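PDB 3DDE: TENA/THI-4 protein from Shewanella denitrificans OS217, which is of unknown function but adopts an all-helical heme oxygenase-like fold and may act as an iron-containing oxidoreductase. Local coordinates for residues A[8-13]-A[198-203]; A[56-61]-A[119-124]; A[74-79]-A[180-185]; A[115-120]-A[208-213]. All blocks are in the same frame, centred on the assembly; numbering follows the deposited sequence. Where two conformers were deposited one is given.

Interaction 1: residues A[8-13]-A[198-203]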
loop_
_atom_site.group_PDB
_atom_site.type_symbol
_atom_site.label_atom_id
_atom_site.label_comp_id
_atom_site.label_asym_id
_atom_site.label_seq_id
_atom_site.Cartn_x
_atom_site.Cartn_y
_atom_site.Cartn_z
ATOM N N THR A 8 34.336 -6.563 1.180
ATOM C CA THR A 8 35.291 -6.503 2.282
ATOM C C THR A 8 35.079 -5.185 3.046
ATOM O O THR A 8 35.231 -5.135 4.269
ATOM C CB THR A 8 36.758 -6.649 1.806
ATOM O OG1 THR A 8 37.097 -5.583 0.909
ATOM C CG2 THR A 8 36.963 -7.992 1.102
ATOM N N LYS A 9 34.702 -4.128 2.325
ATOM C CA LYS A 9 34.412 -2.834 2.947
ATOM C C LYS A 9 33.151 -2.926 3.809
ATOM O O LYS A 9 33.132 -2.389 4.910
ATOM C CB LYS A 9 34.260 -1.731 1.897
ATOM N N LEU A 10 32.103 -3.593 3.314
ATOM C CA LEU A 10 30.874 -3.779 4.110
ATOM C C LEU A 10 31.177 -4.649 5.334
ATOM O O LEU A 10 30.785 -4.300 6.443
ATOM C CB LEU A 10 29.716 -4.362 3.293
ATOM C CG LEU A 10 28.939 -3.409 2.374
ATOM C CD1 LEU A 10 29.809 -2.923 1.224
ATOM C CD2 LEU A 10 27.684 -4.087 1.836
ATOM N N GLU A 11 31.895 -5.757 5.130
ATOM C CA GLU A 11 32.318 -6.637 6.229
ATOM C C GLU A 11 33.026 -5.845 7.318
ATOM O O GLU A 11 32.812 -6.092 8.505
ATOM C CB GLU A 11 33.258 -7.732 5.718
ATOM C CG GLU A 11 33.848 -8.626 6.816
ATOM N N GLN A 12 33.867 -4.893 6.909
ATOM C CA GLN A 12 34.607 -4.060 7.859
ATOM C C GLN A 12 33.683 -3.141 8.665
ATOM O O GLN A 12 33.897 -2.977 9.868
ATOM C CB GLN A 12 35.717 -3.254 7.160
ATOM N N LYS A 13 32.654 -2.567 8.027
ATOM C CA LYS A 13 31.726 -1.679 8.745
ATOM C C LYS A 13 30.881 -2.499 9.731
ATOM O O LYS A 13 30.629 -2.057 10.848
ATOM C CB LYS A 13 30.803 -0.903 7.786
ATOM C CG LYS A 13 30.537 0.573 8.178
ATOM C CD LYS A 13 30.259 0.815 9.664
ATOM C CE LYS A 13 30.117 2.309 9.959
ATOM N NZ LYS A 13 30.147 2.611 11.423
ATOM N N SER A 198 22.861 2.986 -0.808
ATOM C CA SER A 198 21.552 2.653 -0.220
ATOM C C SER A 198 21.613 1.335 0.588
ATOM O O SER A 198 20.938 1.178 1.630
ATOM C CB SER A 198 20.461 2.564 -1.305
ATOM O OG SER A 198 20.653 1.453 -2.168
ATOM N N VAL A 199 22.386 0.381 0.076
ATOM C CA VAL A 199 22.619 -0.889 0.756
ATOM C C VAL A 199 23.342 -0.630 2.099
ATOM O O VAL A 199 22.968 -1.182 3.132
ATOM C CB VAL A 199 23.457 -1.854 -0.145
ATOM C CG1 VAL A 199 23.986 -3.044 0.648
ATOM C CG2 VAL A 199 22.629 -2.309 -1.354
ATOM N N VAL A 200 24.367 0.223 2.070
ATOM C CA VAL A 200 25.142 0.550 3.270
ATOM C C VAL A 200 24.288 1.291 4.304
ATOM O O VAL A 200 24.380 1.027 5.501
ATOM C CB VAL A 200 26.400 1.396 2.930
ATOM C CG1 VAL A 200 27.065 1.926 4.206
ATOM C CG2 VAL A 200 27.397 0.584 2.093
ATOM N N ALA A 201 23.450 2.207 3.832
ATOM C CA ALA A 201 22.571 2.979 4.700
ATOM C C ALA A 201 21.580 2.067 5.444
ATOM O O ALA A 201 21.349 2.231 6.629
ATOM C CB ALA A 201 21.817 4.060 3.869
ATOM N N VAL A 202 21.003 1.107 4.747
ATOM C CA VAL A 202 20.048 0.165 5.365
ATOM C C VAL A 202 20.736 -0.840 6.274
ATOM O O VAL A 202 20.197 -1.195 7.316
ATOM C CB VAL A 202 19.193 -0.564 4.299
ATOM C CG1 VAL A 202 18.275 -1.688 4.929
ATOM C CG2 VAL A 202 18.374 0.461 3.547
HETATM N N MSE A 203 21.917 -1.303 5.877
HETATM C CA MSE A 203 22.696 -2.235 6.672
HETATM C C MSE A 203 22.953 -1.624 8.046
HETATM O O MSE A 203 22.752 -2.258 9.083
HETATM C CB MSE A 203 24.041 -2.485 5.967
HETATM C CG MSE A 203 24.980 -3.489 6.627
HETATM SE SE MSE A 203 26.684 -3.541 5.697
HETATM C CE MSE A 203 27.403 -1.821 6.249
#

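Interaction 2: residues A[56-61]-A[119-124]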
loop_
_atom_site.group_PDB
_atom_site.type_symbol
_atom_site.label_atom_id
_atom_site.label_comp_id
_atom_site.label_asym_id
_atom_site.label_seq_id
_atom_site.Cartn_x
_atom_site.Cartn_y
_atom_site.Cartn_z
ATOM N N ALA A 56 9.410 -12.251 5.998
ATOM C CA ALA A 56 8.976 -12.839 4.747
ATOM C C ALA A 56 8.123 -11.825 3.989
ATOM O O ALA A 56 8.256 -11.665 2.789
ATOM C CB ALA A 56 8.178 -14.141 4.991
ATOM N N LYS A 57 7.252 -11.145 4.725
ATOM C CA LYS A 57 6.327 -10.164 4.167
ATOM C C LYS A 57 7.028 -8.943 3.595
ATOM O O LYS A 57 6.759 -8.583 2.458
ATOM C CB LYS A 57 5.335 -9.734 5.222
ATOM C CG LYS A 57 4.436 -10.848 5.677
ATOM C CD LYS A 57 3.421 -10.324 6.664
ATOM C CE LYS A 57 2.486 -11.417 7.054
ATOM N NZ LYS A 57 1.280 -10.873 7.710
ATOM N N ASN A 58 7.932 -8.322 4.352
ATOM C CA ASN A 58 8.628 -7.170 3.820
ATOM C C ASN A 58 9.627 -7.526 2.687
ATOM O O ASN A 58 9.876 -6.699 1.802
ATOM C CB ASN A 58 9.178 -6.222 4.925
ATOM C CG ASN A 58 10.211 -6.863 5.857
ATOM O OD1 ASN A 58 11.179 -7.524 5.436
ATOM N ND2 ASN A 58 10.040 -6.593 7.132
ATOM N N GLN A 59 10.147 -8.762 2.685
ATOM C CA GLN A 59 10.988 -9.235 1.590
ATOM C C GLN A 59 10.146 -9.370 0.307
ATOM O O GLN A 59 10.565 -8.937 -0.771
ATOM C CB GLN A 59 11.640 -10.578 1.941
ATOM C CG GLN A 59 12.489 -11.201 0.843
ATOM C CD GLN A 59 13.599 -10.280 0.351
ATOM O OE1 GLN A 59 14.732 -10.345 0.838
ATOM N NE2 GLN A 59 13.265 -9.380 -0.577
ATOM N N ALA A 60 8.966 -9.967 0.421
ATOM C CA ALA A 60 8.076 -10.104 -0.729
ATOM C C ALA A 60 7.653 -8.719 -1.253
ATOM O O ALA A 60 7.465 -8.531 -2.449
ATOM C CB ALA A 60 6.831 -10.974 -0.381
ATOM N N LEU A 61 7.547 -7.747 -0.356
ATOM C CA LEU A 61 7.128 -6.393 -0.725
ATOM C C LEU A 61 8.091 -5.688 -1.701
ATOM O O LEU A 61 7.649 -4.934 -2.578
ATOM C CB LEU A 61 6.904 -5.567 0.546
ATOM C CG LEU A 61 6.151 -4.242 0.459
ATOM C CD1 LEU A 61 4.788 -4.390 -0.246
ATOM C CD2 LEU A 61 5.992 -3.688 1.875
ATOM N N ALA A 119 8.699 -1.139 11.433
ATOM C CA ALA A 119 8.315 -0.012 10.586
ATOM C C ALA A 119 9.401 0.331 9.567
ATOM O O ALA A 119 9.110 0.543 8.394
ATOM C CB ALA A 119 8.007 1.230 11.436
ATOM N N TYR A 120 10.648 0.397 10.031
ATOM C CA TYR A 120 11.797 0.746 9.193
ATOM C C TYR A 120 11.981 -0.211 8.034
ATOM O O TYR A 120 12.117 0.212 6.893
ATOM C CB TYR A 120 13.087 0.845 10.022
ATOM C CG TYR A 120 14.294 1.175 9.160
ATOM C CD1 TYR A 120 14.430 2.433 8.596
ATOM C CD2 TYR A 120 15.265 0.213 8.868
ATOM C CE1 TYR A 120 15.504 2.747 7.784
ATOM C CE2 TYR A 120 16.333 0.513 8.051
ATOM C CZ TYR A 120 16.444 1.793 7.516
ATOM O OH TYR A 120 17.502 2.126 6.721
ATOM N N LEU A 121 11.950 -1.495 8.331
ATOM C CA LEU A 121 12.102 -2.556 7.336
ATOM C C LEU A 121 11.006 -2.559 6.263
ATOM O O LEU A 121 11.315 -2.758 5.083
ATOM C CB LEU A 121 12.206 -3.934 8.030
ATOM C CG LEU A 121 13.433 -4.214 8.902
ATOM C CD1 LEU A 121 13.358 -5.598 9.499
ATOM C CD2 LEU A 121 14.722 -4.057 8.135
ATOM N N TYR A 122 9.742 -2.344 6.640
ATOM C CA TYR A 122 8.660 -2.221 5.623
ATOM C C TYR A 122 8.881 -0.978 4.769
ATOM O O TYR A 122 8.723 -1.013 3.555
ATOM C CB TYR A 122 7.246 -2.164 6.226
ATOM C CG TYR A 122 6.630 -3.493 6.565
ATOM C CD1 TYR A 122 6.015 -4.259 5.585
ATOM C CD2 TYR A 122 6.626 -3.975 7.863
ATOM C CE1 TYR A 122 5.438 -5.478 5.883
ATOM C CE2 TYR A 122 6.033 -5.166 8.178
ATOM C CZ TYR A 122 5.439 -5.928 7.187
ATOM O OH TYR A 122 4.851 -7.133 7.486
ATOM N N TRP A 123 9.259 0.116 5.406
ATOM C CA TRP A 123 9.510 1.372 4.685
ATOM C C TRP A 123 10.597 1.235 3.629
ATOM O O TRP A 123 10.408 1.662 2.480
ATOM C CB TRP A 123 9.880 2.469 5.686
ATOM C CG TRP A 123 10.212 3.798 5.121
ATOM C CD1 TRP A 123 11.421 4.395 5.116
ATOM C CD2 TRP A 123 9.312 4.704 4.473
ATOM N NE1 TRP A 123 11.333 5.643 4.534
ATOM C CE2 TRP A 123 10.044 5.851 4.137
ATOM C CE3 TRP A 123 7.942 4.669 4.182
ATOM C CZ2 TRP A 123 9.470 6.933 3.478
ATOM C CZ3 TRP A 123 7.367 5.760 3.547
ATOM C CH2 TRP A 123 8.130 6.871 3.200
ATOM N N ILE A 124 11.731 0.653 4.001
ATOM C CA ILE A 124 12.840 0.541 3.058
ATOM C C ILE A 124 12.586 -0.561 2.012
ATOM O O ILE A 124 13.268 -0.648 0.991
ATOM C CB ILE A 124 14.243 0.468 3.774
ATOM C CG1 ILE A 124 14.420 -0.794 4.632
ATOM C CG2 ILE A 124 14.516 1.751 4.571
ATOM C CD1 ILE A 124 14.750 -2.063 3.815
#

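Interaction 3: residues A[74-79]-A[180-185]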
loop_
_atom_site.group_PDB
_atom_site.type_symbol
_atom_site.label_atom_id
_atom_site.label_comp_id
_atom_site.label_asym_id
_atom_site.label_seq_id
_atom_site.Cartn_x
_atom_site.Cartn_y
_atom_site.Cartn_z
ATOM N N LEU A 74 13.766 -10.199 -8.830
ATOM C CA LEU A 74 12.350 -10.432 -8.515
ATOM C C LEU A 74 12.176 -11.864 -8.007
ATOM O O LEU A 74 11.484 -12.084 -7.014
ATOM C CB LEU A 74 11.449 -10.205 -9.738
ATOM C CG LEU A 74 9.942 -10.460 -9.578
ATOM C CD1 LEU A 74 9.275 -9.380 -8.700
ATOM C CD2 LEU A 74 9.298 -10.520 -10.943
ATOM N N SER A 75 12.786 -12.838 -8.695
ATOM C CA SER A 75 12.714 -14.241 -8.250
ATOM C C SER A 75 13.283 -14.386 -6.845
ATOM O O SER A 75 12.706 -15.065 -5.993
ATOM C CB SER A 75 13.467 -15.189 -9.176
ATOM O OG SER A 75 12.744 -15.429 -10.356
ATOM N N PHE A 76 14.432 -13.749 -6.623
ATOM C CA PHE A 76 15.103 -13.766 -5.326
ATOM C C PHE A 76 14.166 -13.313 -4.195
ATOM O O PHE A 76 14.093 -13.965 -3.141
ATOM C CB PHE A 76 16.376 -12.888 -5.370
ATOM C CG PHE A 76 17.028 -12.688 -4.027
ATOM C CD1 PHE A 76 16.546 -11.729 -3.138
ATOM C CD2 PHE A 76 18.130 -13.451 -3.651
ATOM C CE1 PHE A 76 17.138 -11.545 -1.897
ATOM C CE2 PHE A 76 18.728 -13.276 -2.408
ATOM C CZ PHE A 76 18.234 -12.326 -1.532
ATOM N N CYS A 77 13.468 -12.199 -4.402
ATOM C CA CYS A 77 12.550 -11.667 -3.388
ATOM C C CYS A 77 11.458 -12.642 -2.987
ATOM O O CYS A 77 11.198 -12.820 -1.798
ATOM C CB CYS A 77 11.898 -10.374 -3.864
ATOM S SG CYS A 77 13.053 -9.031 -3.977
ATOM N N PHE A 78 10.808 -13.265 -3.971
ATOM C CA PHE A 78 9.728 -14.201 -3.668
ATOM C C PHE A 78 10.268 -15.515 -3.145
ATOM O O PHE A 78 9.676 -16.124 -2.249
ATOM C CB PHE A 78 8.780 -14.406 -4.856
ATOM C CG PHE A 78 8.104 -13.133 -5.324
ATOM C CD1 PHE A 78 7.667 -12.172 -4.420
ATOM C CD2 PHE A 78 7.860 -12.922 -6.665
ATOM C CE1 PHE A 78 7.027 -11.011 -4.871
ATOM C CE2 PHE A 78 7.224 -11.771 -7.105
ATOM C CZ PHE A 78 6.801 -10.835 -6.221
ATOM N N HIS A 79 11.397 -15.953 -3.690
ATOM C CA HIS A 79 12.011 -17.174 -3.210
ATOM C C HIS A 79 12.368 -17.057 -1.745
ATOM O O HIS A 79 12.034 -17.941 -0.955
ATOM C CB HIS A 79 13.283 -17.524 -3.977
ATOM C CG HIS A 79 14.076 -18.620 -3.328
ATOM N ND1 HIS A 79 13.619 -19.915 -3.247
ATOM C CD2 HIS A 79 15.275 -18.602 -2.701
ATOM C CE1 HIS A 79 14.510 -20.655 -2.611
ATOM N NE2 HIS A 79 15.522 -19.881 -2.263
ATOM N N GLU A 180 25.761 -16.653 1.029
ATOM C CA GLU A 180 26.363 -16.698 -0.305
ATOM C C GLU A 180 25.399 -16.135 -1.361
ATOM O O GLU A 180 25.815 -15.408 -2.269
ATOM C CB GLU A 180 26.777 -18.126 -0.675
ATOM N N GLU A 181 24.113 -16.462 -1.215
ATOM C CA GLU A 181 23.075 -16.018 -2.136
ATOM C C GLU A 181 22.894 -14.494 -2.088
ATOM O O GLU A 181 22.715 -13.862 -3.130
ATOM C CB GLU A 181 21.754 -16.754 -1.834
ATOM C CG GLU A 181 21.816 -18.272 -2.070
ATOM C CD GLU A 181 20.507 -19.014 -1.755
ATOM O OE1 GLU A 181 19.620 -18.456 -1.073
ATOM O OE2 GLU A 181 20.364 -20.178 -2.194
ATOM N N VAL A 182 22.942 -13.911 -0.887
ATOM C CA VAL A 182 22.834 -12.459 -0.719
ATOM C C VAL A 182 24.022 -11.753 -1.380
ATOM O O VAL A 182 23.850 -10.776 -2.111
ATOM C CB VAL A 182 22.783 -12.051 0.774
ATOM C CG1 VAL A 182 22.884 -10.542 0.918
ATOM C CG2 VAL A 182 21.505 -12.569 1.447
ATOM N N ASN A 183 25.225 -12.250 -1.115
ATOM C CA ASN A 183 26.440 -11.682 -1.698
ATOM C C ASN A 183 26.435 -11.730 -3.228
ATOM O O ASN A 183 26.795 -10.744 -3.877
ATOM C CB ASN A 183 27.694 -12.373 -1.150
ATOM C CG ASN A 183 27.942 -12.076 0.331
ATOM O OD1 ASN A 183 27.143 -11.411 1.012
ATOM N ND2 ASN A 183 29.059 -12.589 0.837
ATOM N N GLU A 184 26.032 -12.867 -3.803
ATOM C CA GLU A 184 25.920 -12.979 -5.258
ATOM C C GLU A 184 24.879 -11.975 -5.786
ATOM O O GLU A 184 25.126 -11.295 -6.781
ATOM C CB GLU A 184 25.556 -14.404 -5.682
HETATM N N MSE A 185 23.738 -11.862 -5.105
HETATM C CA MSE A 185 22.671 -10.931 -5.521
HETATM C C MSE A 185 23.137 -9.471 -5.436
HETATM O O MSE A 185 22.838 -8.674 -6.327
HETATM C CB MSE A 185 21.394 -11.150 -4.685
HETATM C CG MSE A 185 20.118 -10.485 -5.220
HETATM SE SE MSE A 185 19.685 -10.921 -7.086
HETATM C CE MSE A 185 19.966 -12.819 -7.022
HETATM O O HOH W 1 17.515 -20.623 -0.322
#

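Interaction 4: residues A[115-120]-A[208-213]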
loop_
_atom_site.group_PDB
_atom_site.type_symbol
_atom_site.label_atom_id
_atom_site.label_comp_id
_atom_site.label_asym_id
_atom_site.label_seq_id
_atom_site.Cartn_x
_atom_site.Cartn_y
_atom_site.Cartn_z
ATOM N N GLU A 115 8.895 -2.499 17.422
ATOM C CA GLU A 115 7.906 -1.883 16.552
ATOM C C GLU A 115 8.612 -0.909 15.586
ATOM O O GLU A 115 8.251 -0.832 14.401
ATOM C CB GLU A 115 6.880 -1.107 17.390
ATOM C CG GLU A 115 5.559 -0.827 16.673
ATOM C CD GLU A 115 4.778 -2.104 16.458
ATOM O OE1 GLU A 115 4.488 -2.828 17.435
ATOM O OE2 GLU A 115 4.464 -2.404 15.315
ATOM N N THR A 116 9.613 -0.180 16.107
ATOM C CA THR A 116 10.402 0.771 15.318
ATOM C C THR A 116 11.221 0.067 14.224
ATOM O O THR A 116 11.336 0.589 13.119
ATOM C CB THR A 116 11.332 1.650 16.222
ATOM O OG1 THR A 116 10.551 2.300 17.224
ATOM C CG2 THR A 116 12.118 2.718 15.403
ATOM N N LEU A 117 11.817 -1.087 14.529
ATOM C CA LEU A 117 12.557 -1.853 13.526
ATOM C C LEU A 117 11.602 -2.342 12.424
ATOM O O LEU A 117 11.927 -2.248 11.238
ATOM C CB LEU A 117 13.292 -3.054 14.164
ATOM C CG LEU A 117 14.014 -4.008 13.192
ATOM C CD1 LEU A 117 15.082 -3.318 12.375
ATOM C CD2 LEU A 117 14.598 -5.202 13.932
ATOM N N ILE A 118 10.461 -2.904 12.837
ATOM C CA ILE A 118 9.441 -3.426 11.930
ATOM C C ILE A 118 9.036 -2.333 10.934
ATOM O O ILE A 118 9.059 -2.567 9.736
ATOM C CB ILE A 118 8.199 -3.983 12.728
ATOM C CG1 ILE A 118 8.578 -5.240 13.530
ATOM C CG2 ILE A 118 7.055 -4.344 11.794
ATOM C CD1 ILE A 118 7.592 -5.612 14.667
ATOM N N ALA A 119 8.699 -1.139 11.433
ATOM C CA ALA A 119 8.315 -0.012 10.586
ATOM C C ALA A 119 9.401 0.331 9.567
ATOM O O ALA A 119 9.110 0.543 8.394
ATOM C CB ALA A 119 8.007 1.230 11.436
ATOM N N TYR A 120 10.648 0.397 10.031
ATOM C CA TYR A 120 11.797 0.746 9.193
ATOM C C TYR A 120 11.981 -0.211 8.034
ATOM O O TYR A 120 12.117 0.212 6.893
ATOM C CB TYR A 120 13.087 0.845 10.022
ATOM C CG TYR A 120 14.294 1.175 9.160
ATOM C CD1 TYR A 120 14.430 2.433 8.596
ATOM C CD2 TYR A 120 15.265 0.213 8.868
ATOM C CE1 TYR A 120 15.504 2.747 7.784
ATOM C CE2 TYR A 120 16.333 0.513 8.051
ATOM C CZ TYR A 120 16.444 1.793 7.516
ATOM O OH TYR A 120 17.502 2.126 6.721
ATOM N N VAL A 208 21.636 -0.740 13.819
ATOM C CA VAL A 208 21.459 0.239 14.906
ATOM C C VAL A 208 20.094 0.023 15.596
ATOM O O VAL A 208 19.981 -0.013 16.829
ATOM C CB VAL A 208 21.554 1.700 14.367
ATOM C CG1 VAL A 208 21.037 2.720 15.407
ATOM C CG2 VAL A 208 23.001 2.019 13.935
ATOM N N LEU A 209 19.053 -0.156 14.786
ATOM C CA LEU A 209 17.705 -0.356 15.325
ATOM C C LEU A 209 17.533 -1.706 16.035
ATOM O O LEU A 209 16.808 -1.795 17.025
ATOM C CB LEU A 209 16.665 -0.177 14.225
ATOM C CG LEU A 209 16.495 1.226 13.651
ATOM C CD1 LEU A 209 15.282 1.213 12.749
ATOM C CD2 LEU A 209 16.351 2.324 14.739
ATOM N N THR A 210 18.204 -2.742 15.532
ATOM C CA THR A 210 18.178 -4.047 16.167
ATOM C C THR A 210 18.893 -3.964 17.530
ATOM O O THR A 210 18.449 -4.559 18.488
ATOM C CB THR A 210 18.819 -5.141 15.276
ATOM O OG1 THR A 210 18.186 -5.147 13.989
ATOM C CG2 THR A 210 18.667 -6.530 15.905
ATOM N N ALA A 211 19.965 -3.184 17.617
ATOM C CA ALA A 211 20.685 -3.003 18.885
ATOM C C ALA A 211 19.808 -2.323 19.937
ATOM O O ALA A 211 19.919 -2.642 21.105
ATOM C CB ALA A 211 21.979 -2.221 18.676
ATOM N N ARG A 212 18.936 -1.399 19.524
ATOM C CA ARG A 212 18.028 -0.726 20.453
ATOM C C ARG A 212 17.038 -1.712 21.086
ATOM O O ARG A 212 16.501 -1.431 22.147
ATOM C CB ARG A 212 17.240 0.398 19.779
ATOM C CG ARG A 212 18.100 1.541 19.170
ATOM C CD ARG A 212 17.360 2.879 19.304
ATOM N NE ARG A 212 16.035 2.648 18.838
ATOM C CZ ARG A 212 14.902 3.164 19.294
ATOM N NH1 ARG A 212 14.856 4.024 20.282
ATOM N NH2 ARG A 212 13.781 2.750 18.717
ATOM N N ILE A 213 16.775 -2.838 20.418
ATOM C CA ILE A 213 15.893 -3.868 20.960
ATOM C C ILE A 213 16.516 -4.463 22.233
ATOM O O ILE A 213 15.826 -4.675 23.226
ATOM C CB ILE A 213 15.586 -4.971 19.906
ATOM C CG1 ILE A 213 14.789 -4.382 18.724
ATOM C CG2 ILE A 213 14.820 -6.120 20.527
ATOM C CD1 ILE A 213 14.405 -5.410 17.631
#

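Interaction 1: residues A[8-13]-A[198-203]
The backbone oxygen of Val199 is held by one hydrogen bond, from N of Met203 at 2.9 Å, the regular i to i+4 link of its helix. That bond also fixes the root of the side chain that does most of the bridging to segment 8-13. Met203, present as selenomethionine, leaves its helix with CG anti to the backbone N (chi1 -178°) and stays extended through SE, then bends at chi3 (72°) to swing CE aside. The long, flexible, apolar chain suits the wide spacing, for the two axes come no nearer than 11.3 Å. SE rests obliquely against the flank of Leu10, 4.0 Å from Leu10 CB and equally near its CG and CD2. Beyond SE, the methyl CE of Met203 meets Lys13 CB at 3.8 Å, so Lys13 gives only the aliphatic root of its side chain while the rest leads away. Leu10 is directed toward the other helix, and its branched end crosses Val199 at about a right angle, with Leu10 CD2 4.0 Å from Val199 CG1. Val200 adds a looser touch, CG2 lying 4.3 Å from Leu10 CG. Beta-branched valines, compact and stiff, fit beside this leucine because they give width close to the backbone. The interface rests on dispersion and exclusion of water. The two segments run nearly parallel, at 19°. Helix 134-141 lies against both, with Tyr138 touching Leu10 and Met203, and Trp139 touching Met203, while Val202, on segment 198-203, packs on Tyr120 and Ile124 of helix 112-126.

Interaction 2: residues A[56-61]-A[119-124]
The ring of Tyr122 lies in the groove between two nearly parallel helices, with segment 56-61 meeting it at one face, one edge and the phenol oxygen. Asn58 CB sits over one face, offset toward the rim, as a CH-pi contact 4.0 Å from the ring centroid and 20° off the normal. Leu61 reaches the ring at its edge, near the plane, where CD2 lies 3.8 Å from Tyr122 CD1 and the two chains cross at about a right angle. Lys57 runs alongside, its extended aliphatic part passing the phenol so that CB is 3.5 Å from Tyr122 OH. Beside the ring, Asn58 ND2 approaches Leu121 CB to 3.5 Å. Asn58 CG takes the crowded position between its backbone N and carbonyl carbon (chi1 62°), and OD1 is hydrogen-bonded to Arg133, which probably helps to keep it there. The phenol oxygen is hydrogen-bonded to ND1 of His54, whose ring also meets Tyr122 with the planes at about 75°, and Trp123 of the second subunit stacks on Tyr122. An alanine in place of Tyr122 would remove the bond to His54 and the intersubunit stack, and would probably leave Asn58 and Leu61 less firmly packed. Between the helices carbon thus meets carbon or the flanks of polar groups, while Tyr122 OH and Asn58 OD1 find hydrogen-bond partners in His54 and Arg133, beyond the two segments.

Interaction 3: residues A[74-79]-A[180-185]
A Met-aromatic contact joins these two helices: Met185, deposited as selenomethionine, folds its chain over the ring of Phe76. Bends at chi2 (54°) and chi3 (46°) curl the chain so that CG, rather than the heavy atom, lies over the face. Met185 CG stands 4.0 Å from the centroid of the Phe76 ring and close to its normal, a CH-pi contact, while SE lies obliquely at 5.0 Å from the same centroid. The flexible, polarisable chain thus starts over the face with CG and runs off past the rim toward the root of Phe76, where the methyl CE of Met185 lies 3.9 Å from Phe76 CD2. Phe76, with CG anti to its backbone N, slides past Met185 in the opposite direction, and its edge meets Val182, whose CG2 is 4.4 Å from Phe76 CZ. In this heme oxygenase-like bundle helices 71-84 and 166-189 run antiparallel here, their short axes 11.9 Å apart, and a large side chain such as phenylalanine is suited to span that separation. A serine in place of Phe76 would remove the ring and would probably leave Met185 and Val182 without most of their cross-helix packing, as well as losing the touches on Leu134 and Gln59. Farther along, a water bridges His79 and Glu181: His79 NE2 lies 2.9 Å from a water that donates to Glu181 OE1 at 3.1 Å. The carboxylate, not in direct contact, might somewhat favour a protonated imidazole, and the His79 ring also meets His82 of the third subunit.

Interaction 4: residues A[115-120]-A[208-213]
Apolar contacts carry most of this buried interface. Leu209 brings its branched end against the root of Tyr120, crossing it at about a right angle, with CD1 3.5 Å from Tyr120 CB and almost as near its CG. Its CG is anti to the carbonyl carbon (chi1 -68°), which aims the branch across the gap. Leu117 answers from the other helix and uses both methyls: CD1 lies 4.0 Å from Leu209 CB, and CD2 meets the tip of Ile213, CD1, at 3.7 Å. Leucine suits both places because its branch lies one carbon farther out than that of valine, giving reach and breadth together. Mixed contacts flank this core. Thr210 OG1 lies 3.6 Å from Leu117 CD2; the hydroxyl is hydrogen-bonded to O of Ser206 in its own helix, so it can lie beside carbon while keeping a partner. Thr116 offers a comparable compromise: OG1 is hydrogen-bonded to Pro112 O and to Asn205 ND2 of the second subunit. The guanidinium of Arg212, brought round by bends at chi2 and chi3, crosses this threonine at about a right angle and meets it with its edge. Its NH2 is 3.6 Å from Thr116 OG1. The backbones come close, with CA of Leu117 and Leu209 5.7 Å apart. Leu209 also touches Thr116 of the second subunit, and Tyr51 of helix 38-52 touches Leu117 and Ile213. Two antiparallel helices at 159°, meshed by leucines and bordered by helix 38-52 and the second subunit, form the kind of interior typical of the heme oxygenase-like helical bundle.

In the fold
From the N terminus, segment 8-13 on helix 7-24 pairs with 198-203 near the end of the chain, where interaction 1 closes the widest of the four loops. Interactions 2 and 3 both fall within that loop. They cross each other, because 56-61 and 74-79 pair in the same order with 119-124 and 180-185, and the two contacts touch through Gln59 and Cys77. Interaction 4 starts on 115-120, overlapping the far segment of interaction 2, and ends on helix 193-223, so it crosses interactions 1 and 3. Helix 112-126 thus links helix 55-65 to helix 193-223, and so also borders interaction 1. Interactions 2 and 4 border the second subunit, interactions 2 and 3 the third.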